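Local coordinates for protein PnpC (Pseudomonas putida, PDB 3N9T) that catalyses the iron(III)-dependent intradiol ring cleavage of hydroxyquinol by dioxygen, as a hydroxyquinol 1,2-dioxygenase, at the interface of chains A and B. Residues are numbered along the deposited sequence; one frame, centred on the assembly and turned at random. Chains: chain A/B, PnpC.

Contact 1: the interface of chains A and B. Residues chain A 27, 30-31, 34-35; chain B 42, 45-46, 48, 52.
At the apolar centre the B:Phe42 ring lies against one flank of A helix 26-46, which packs on B helices 26-46 and 50-65 across the two-fold symmetric interface of the deposited assembly, possibly the biological dimer. A:Leu35 comes over one face, its CD1 standing 4.0 Å above the plane of the B:Phe42 ring and over its middle, while CB of A:Leu35 meets CE1. A:Ile31 CG2 and A:Ser34 CB sit at the rim of the ring, in its plane, so the phenyl is met on one face and along its edge. The ring reaches this position with CG roughly anti to the backbone N. B:Val46, which hides more surface than any other residue in the patch, pushes CG1 against A:Ser34 CB at 3.4 Å, a tight carbon contact.

A:Ile31 leads outward: its CD1 reaches the B:Glu52 carboxylate, and its CG1 covers one face of the A:Arg27 guanidinium, offset toward the rim. A:Arg27 leaves its helix with CG anti to the backbone N and bends at chi2 (59°); its guanidinium lies nearly coplanar with the B:Glu52 carboxylate, 25° between planes. The salt bridge is side-on: NE of A:Arg27 donates to OE2 of B:Glu52 at 2.8 Å, almost straight (171° at H), and NH2 donates to OE1, each oxygen using its syn lone pair. The end of the A:Arg27 guanidinium grips B:Val46 O, NH1 on a lone pair and NH2 from above the carbonyl plane, both at 2.9 Å. This twice-bound carbonyl belongs to the last residue of B helix 26-46. A:Gln30 OE1 accepts from NH1 of A:Arg27 within chain A and should limit rotation of the guanidinium.

Farther along the rim, A:Ser34 turns its hydroxyl anti to the backbone N and donates to B:Glu45, whose extended chain presents OE1 by the anti lone pair; OG to OE1 is 2.6 Å.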
loop_
_atom_site.group_PDB
_atom_site.type_symbol
_atom_site.label_atom_id
_atom_site.label_comp_id
_atom_site.label_asym_id
_atom_site.label_seq_id
_atom_site.Cartn_x
_atom_site.Cartn_y
_atom_site.Cartn_z
ATOM N N ARG A 27 6.797 19.272 -1.280
ATOM C CA ARG A 27 5.664 18.565 -0.693
ATOM C C ARG A 27 5.742 17.043 -0.968
ATOM O O ARG A 27 5.534 16.241 -0.103
ATOM C CB ARG A 27 4.344 19.068 -1.284
ATOM C CG ARG A 27 3.108 18.249 -0.758
ATOM C CD ARG A 27 3.044 18.353 0.814
ATOM N NE ARG A 27 1.754 17.768 1.284
ATOM C CZ ARG A 27 1.404 17.617 2.538
ATOM N NH1 ARG A 27 2.247 17.926 3.521
ATOM N NH2 ARG A 27 0.201 17.080 2.810
ATOM N N GLN A 30 8.488 15.768 1.215
ATOM C CA GLN A 30 7.887 15.616 2.549
ATOM C C GLN A 30 7.047 14.331 2.674
ATOM O O GLN A 30 7.204 13.548 3.618
ATOM C CB GLN A 30 6.931 16.784 2.857
ATOM C CG GLN A 30 6.366 16.661 4.344
ATOM C CD GLN A 30 5.429 17.805 4.669
ATOM O OE1 GLN A 30 5.052 18.561 3.792
ATOM N NE2 GLN A 30 5.029 17.907 5.917
ATOM N N ILE A 31 6.119 14.147 1.739
ATOM C CA ILE A 31 5.215 12.996 1.857
ATOM C C ILE A 31 6.013 11.672 1.746
ATOM O O ILE A 31 5.829 10.760 2.554
ATOM C CB ILE A 31 4.155 13.047 0.768
ATOM C CG1 ILE A 31 3.116 14.164 1.097
ATOM C CG2 ILE A 31 3.434 11.716 0.706
ATOM C CD1 ILE A 31 2.157 14.458 -0.095
ATOM N N SER A 34 8.290 10.862 4.829
ATOM C CA SER A 34 7.441 10.402 5.893
ATOM C C SER A 34 6.890 8.999 5.658
ATOM O O SER A 34 6.906 8.131 6.557
ATOM C CB SER A 34 6.243 11.360 6.053
ATOM O OG SER A 34 5.550 11.007 7.198
ATOM N N LEU A 35 6.433 8.749 4.432
ATOM C CA LEU A 35 5.812 7.455 4.183
ATOM C C LEU A 35 6.898 6.329 4.321
ATOM O O LEU A 35 6.666 5.253 4.924
ATOM C CB LEU A 35 5.298 7.567 2.758
ATOM C CG LEU A 35 4.744 6.328 2.104
ATOM C CD1 LEU A 35 3.832 5.719 3.089
ATOM C CD2 LEU A 35 3.941 6.780 0.868
ATOM N N PHE B 42 1.480 8.449 9.814
ATOM C CA PHE B 42 1.908 9.076 8.574
ATOM C C PHE B 42 0.911 10.128 8.026
ATOM O O PHE B 42 1.281 11.305 7.695
ATOM C CB PHE B 42 2.183 7.979 7.541
ATOM C CG PHE B 42 2.084 8.460 6.131
ATOM C CD1 PHE B 42 3.034 9.390 5.621
ATOM C CD2 PHE B 42 1.079 7.986 5.300
ATOM C CE1 PHE B 42 2.931 9.826 4.319
ATOM C CE2 PHE B 42 0.957 8.464 4.016
ATOM C CZ PHE B 42 1.911 9.355 3.515
ATOM N N GLU B 45 0.883 13.088 10.422
ATOM C CA GLU B 45 2.148 13.831 10.361
ATOM C C GLU B 45 2.173 14.824 9.211
ATOM O O GLU B 45 2.518 16.006 9.378
ATOM C CB GLU B 45 3.360 12.877 10.177
ATOM C CG GLU B 45 4.677 13.657 10.143
ATOM C CD GLU B 45 5.899 12.793 10.365
ATOM O OE1 GLU B 45 6.354 12.114 9.448
ATOM O OE2 GLU B 45 6.411 12.804 11.489
ATOM N N VAL B 46 1.861 14.341 8.023
ATOM C CA VAL B 46 1.961 15.177 6.846
ATOM C C VAL B 46 0.664 15.993 6.553
ATOM O O VAL B 46 0.674 16.858 5.660
ATOM C CB VAL B 46 2.389 14.367 5.518
ATOM C CG1 VAL B 46 3.732 13.661 5.709
ATOM C CG2 VAL B 46 1.266 13.385 5.066
ATOM N N LEU B 48 -2.179 14.823 5.167
ATOM C CA LEU B 48 -2.498 14.476 3.795
ATOM C C LEU B 48 -3.813 15.133 3.319
ATOM O O LEU B 48 -4.839 15.083 4.042
ATOM C CB LEU B 48 -2.655 12.912 3.700
ATOM C CG LEU B 48 -2.416 12.280 2.327
ATOM C CD1 LEU B 48 -0.917 12.368 2.041
ATOM C CD2 LEU B 48 -2.824 10.801 2.370
ATOM N N GLU B 52 -4.266 14.548 -2.465
ATOM C CA GLU B 52 -3.117 13.641 -2.304
ATOM C C GLU B 52 -3.544 12.173 -2.027
ATOM O O GLU B 52 -2.894 11.219 -2.492
ATOM C CB GLU B 52 -2.273 14.158 -1.146
ATOM C CG GLU B 52 -1.600 15.563 -1.528
ATOM C CD GLU B 52 -0.974 16.250 -0.377
ATOM O OE1 GLU B 52 -1.289 15.906 0.798
ATOM O OE2 GLU B 52 -0.143 17.187 -0.670
#

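Contact 2: the interface of chains A and B. Residues chain A 19-20, 22-24, 28, 32; chain B 82, 205, 208-209, 211.
B:Ala209, B:Arg211 and A:Phe20 bury the most surface here, and the other contacts gather round them. B:Ala209 closes B helix 201-209, and its methyl CB touches A:Phe20 at the CD1-CE1 side of the ring, 3.5 Å from CD1. Its carbonyl O receives the A:Thr22 hydroxyl, OG1 lying 2.7 Å from B:Ala209 O and nearly along the C=O axis (168°). A:Thr22 holds OG1 between its backbone N and carbonyl carbon, the crowded position. Within chain A, A:Ser23 OG donates to A:Phe20 O on a lone pair, a bond that is likely to stiffen the turn carrying the aromatic ring.

A:Phe20, CG anti to its carbonyl carbon, meets B:Arg211 nearly perpendicularly: ring and guanidinium planes are 87° apart, and CZ of the ring lies at the guanidinium edge, 3.7 Å from NH1 of B:Arg211. The arginine bends at chi3 (58°), and A:Ser19 CB covers one face of its guanidinium. The A:Ser19 hydroxyl OG stands over that face, 3.1 Å from NH1 of B:Arg211, at best a weak, badly directed hydrogen bond and mainly polar stacking. An alanine in place of B:Arg211 would remove the guanidinium edge met by A:Phe20 CZ and the CD packed on A:Ser19 CB, and would probably leave the A:Phe20 ring tip and the turn less firmly held.

Next to this, A:Phe28 is sandwiched: B:Ala208 CB stands over one face, 3.9 Å from the ring centroid in a CH-pi contact, and A:Met32 CG covers the opposite face. A:Met32 CB also lies on a face of A:Phe20, while its CE ends near B:Met205 SD and B:Leu82 CD2, B:Leu82 adding CD2 to the tip of A:Phe20.

In the fold, the turn joining A helices 7-18 and 26-46, with the first part of the latter, packs against the C-terminal end of B helix 201-209 and the segment just after it.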
loop_
_atom_site.group_PDB
_atom_site.type_symbol
_atom_site.label_atom_id
_atom_site.label_comp_id
_atom_site.label_asym_id
_atom_site.label_seq_id
_atom_site.Cartn_x
_atom_site.Cartn_y
_atom_site.Cartn_z
ATOM N N SER A 19 16.997 8.953 -0.384
ATOM C CA SER A 19 16.859 8.922 -1.850
ATOM C C SER A 19 15.918 10.006 -2.429
ATOM O O SER A 19 15.982 10.331 -3.619
ATOM C CB SER A 19 16.447 7.530 -2.349
ATOM O OG SER A 19 15.079 7.232 -2.064
ATOM N N PHE A 20 14.999 10.513 -1.605
ATOM C CA PHE A 20 13.997 11.492 -2.051
ATOM C C PHE A 20 14.417 12.958 -1.890
ATOM O O PHE A 20 13.671 13.823 -2.324
ATOM C CB PHE A 20 12.661 11.243 -1.322
ATOM C CG PHE A 20 11.941 9.975 -1.804
ATOM C CD1 PHE A 20 11.113 10.021 -2.926
ATOM C CD2 PHE A 20 12.132 8.778 -1.160
ATOM C CE1 PHE A 20 10.447 8.891 -3.397
ATOM C CE2 PHE A 20 11.467 7.596 -1.603
ATOM C CZ PHE A 20 10.633 7.668 -2.741
ATOM N N THR A 22 16.371 14.859 -3.406
ATOM C CA THR A 22 16.444 15.459 -4.690
ATOM C C THR A 22 15.082 15.855 -5.342
ATOM O O THR A 22 15.125 16.465 -6.428
ATOM C CB THR A 22 16.992 14.333 -5.659
ATOM O OG1 THR A 22 16.309 13.071 -5.317
ATOM C CG2 THR A 22 18.481 14.141 -5.501
ATOM N N SER A 23 13.911 15.466 -4.783
ATOM C CA SER A 23 12.608 15.750 -5.450
ATOM C C SER A 23 12.472 17.268 -5.616
ATOM O O SER A 23 12.705 18.003 -4.669
ATOM C CB SER A 23 11.348 15.180 -4.690
ATOM O OG SER A 23 11.685 13.978 -3.956
ATOM N N PRO A 24 12.197 17.717 -6.832
ATOM C CA PRO A 24 11.980 19.146 -7.155
ATOM C C PRO A 24 10.804 19.707 -6.303
ATOM O O PRO A 24 10.902 20.809 -5.752
ATOM C CB PRO A 24 11.570 19.085 -8.655
ATOM C CG PRO A 24 12.035 17.822 -9.154
ATOM C CD PRO A 24 12.215 16.878 -8.052
ATOM N N PHE A 28 6.049 16.691 -2.206
ATOM C CA PHE A 28 6.243 15.301 -2.576
ATOM C C PHE A 28 7.409 14.699 -1.794
ATOM O O PHE A 28 7.322 13.579 -1.264
ATOM C CB PHE A 28 6.529 15.200 -4.080
ATOM C CG PHE A 28 6.761 13.786 -4.538
ATOM C CD1 PHE A 28 5.666 12.917 -4.712
ATOM C CD2 PHE A 28 8.026 13.321 -4.741
ATOM C CE1 PHE A 28 5.834 11.598 -5.130
ATOM C CE2 PHE A 28 8.240 11.961 -5.152
ATOM C CZ PHE A 28 7.155 11.131 -5.367
ATOM N N MET A 32 6.879 11.567 0.729
ATOM C CA MET A 32 7.592 10.293 0.515
ATOM C C MET A 32 8.588 9.997 1.656
ATOM O O MET A 32 8.744 8.851 2.050
ATOM C CB MET A 32 8.309 10.311 -0.816
ATOM C CG MET A 32 7.346 10.300 -2.076
ATOM S SD MET A 32 6.016 9.041 -1.971
ATOM C CE MET A 32 6.962 7.516 -1.951
ATOM N N LEU B 82 11.521 1.336 -2.636
ATOM C CA LEU B 82 11.290 2.060 -1.382
ATOM C C LEU B 82 12.108 1.444 -0.267
ATOM O O LEU B 82 12.004 1.867 0.906
ATOM C CB LEU B 82 9.811 2.028 -0.978
ATOM C CG LEU B 82 8.828 2.721 -1.914
ATOM C CD1 LEU B 82 7.421 2.619 -1.368
ATOM C CD2 LEU B 82 9.263 4.206 -1.981
ATOM N N MET B 205 7.026 7.497 -9.911
ATOM C CA MET B 205 7.528 7.880 -8.618
ATOM C C MET B 205 9.034 8.273 -8.675
ATOM O O MET B 205 9.433 9.299 -8.114
ATOM C CB MET B 205 7.318 6.705 -7.627
ATOM C CG MET B 205 7.918 6.988 -6.184
ATOM S SD MET B 205 7.895 5.427 -5.257
ATOM C CE MET B 205 9.478 4.746 -5.919
ATOM N N ALA B 208 9.325 11.757 -10.365
ATOM C CA ALA B 208 8.961 12.777 -9.407
ATOM C C ALA B 208 10.023 12.967 -8.340
ATOM O O ALA B 208 10.249 14.093 -7.871
ATOM C CB ALA B 208 7.626 12.438 -8.763
ATOM N N ALA B 209 10.729 11.885 -7.972
ATOM C CA ALA B 209 11.756 11.994 -6.932
ATOM C C ALA B 209 13.100 12.543 -7.415
ATOM O O ALA B 209 14.015 12.760 -6.624
ATOM C CB ALA B 209 11.996 10.562 -6.302
ATOM N N ARG B 211 14.972 10.554 -9.095
ATOM C CA ARG B 211 15.844 9.399 -8.816
ATOM C C ARG B 211 16.107 8.746 -10.127
ATOM O O ARG B 211 15.209 8.636 -10.938
ATOM C CB ARG B 211 15.129 8.383 -7.899
ATOM C CG ARG B 211 15.242 8.807 -6.434
ATOM C CD ARG B 211 14.421 7.908 -5.490
ATOM N NE ARG B 211 14.900 6.541 -5.651
ATOM C CZ ARG B 211 14.406 5.508 -5.023
ATOM N NH1 ARG B 211 13.402 5.700 -4.167
ATOM N NH2 ARG B 211 14.885 4.284 -5.291
#

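Contact 1 and contact 2 lie about 12 Å apart, measured between the centres of their C-alpha atoms, and share A helix 26-46. A:Arg27, A:Gln30, A:Ile31, A:Ser34 and A:Leu35 serve contact 1, and A:Phe28 and A:Met32 serve contact 2, so two flanks of one helix engage chain B. The partners differ: contact 1 uses B helices 26-46 and 50-65, contact 2 chiefly B helix 201-209. The two-fold symmetry repeats both with chains exchanged. B:Phe42, B:Glu52 and B:Ala208 also line the phospholipid pocket, so the surface between the chains of the deposited assembly adjoins that pocket, suggesting that pairing may help shape it.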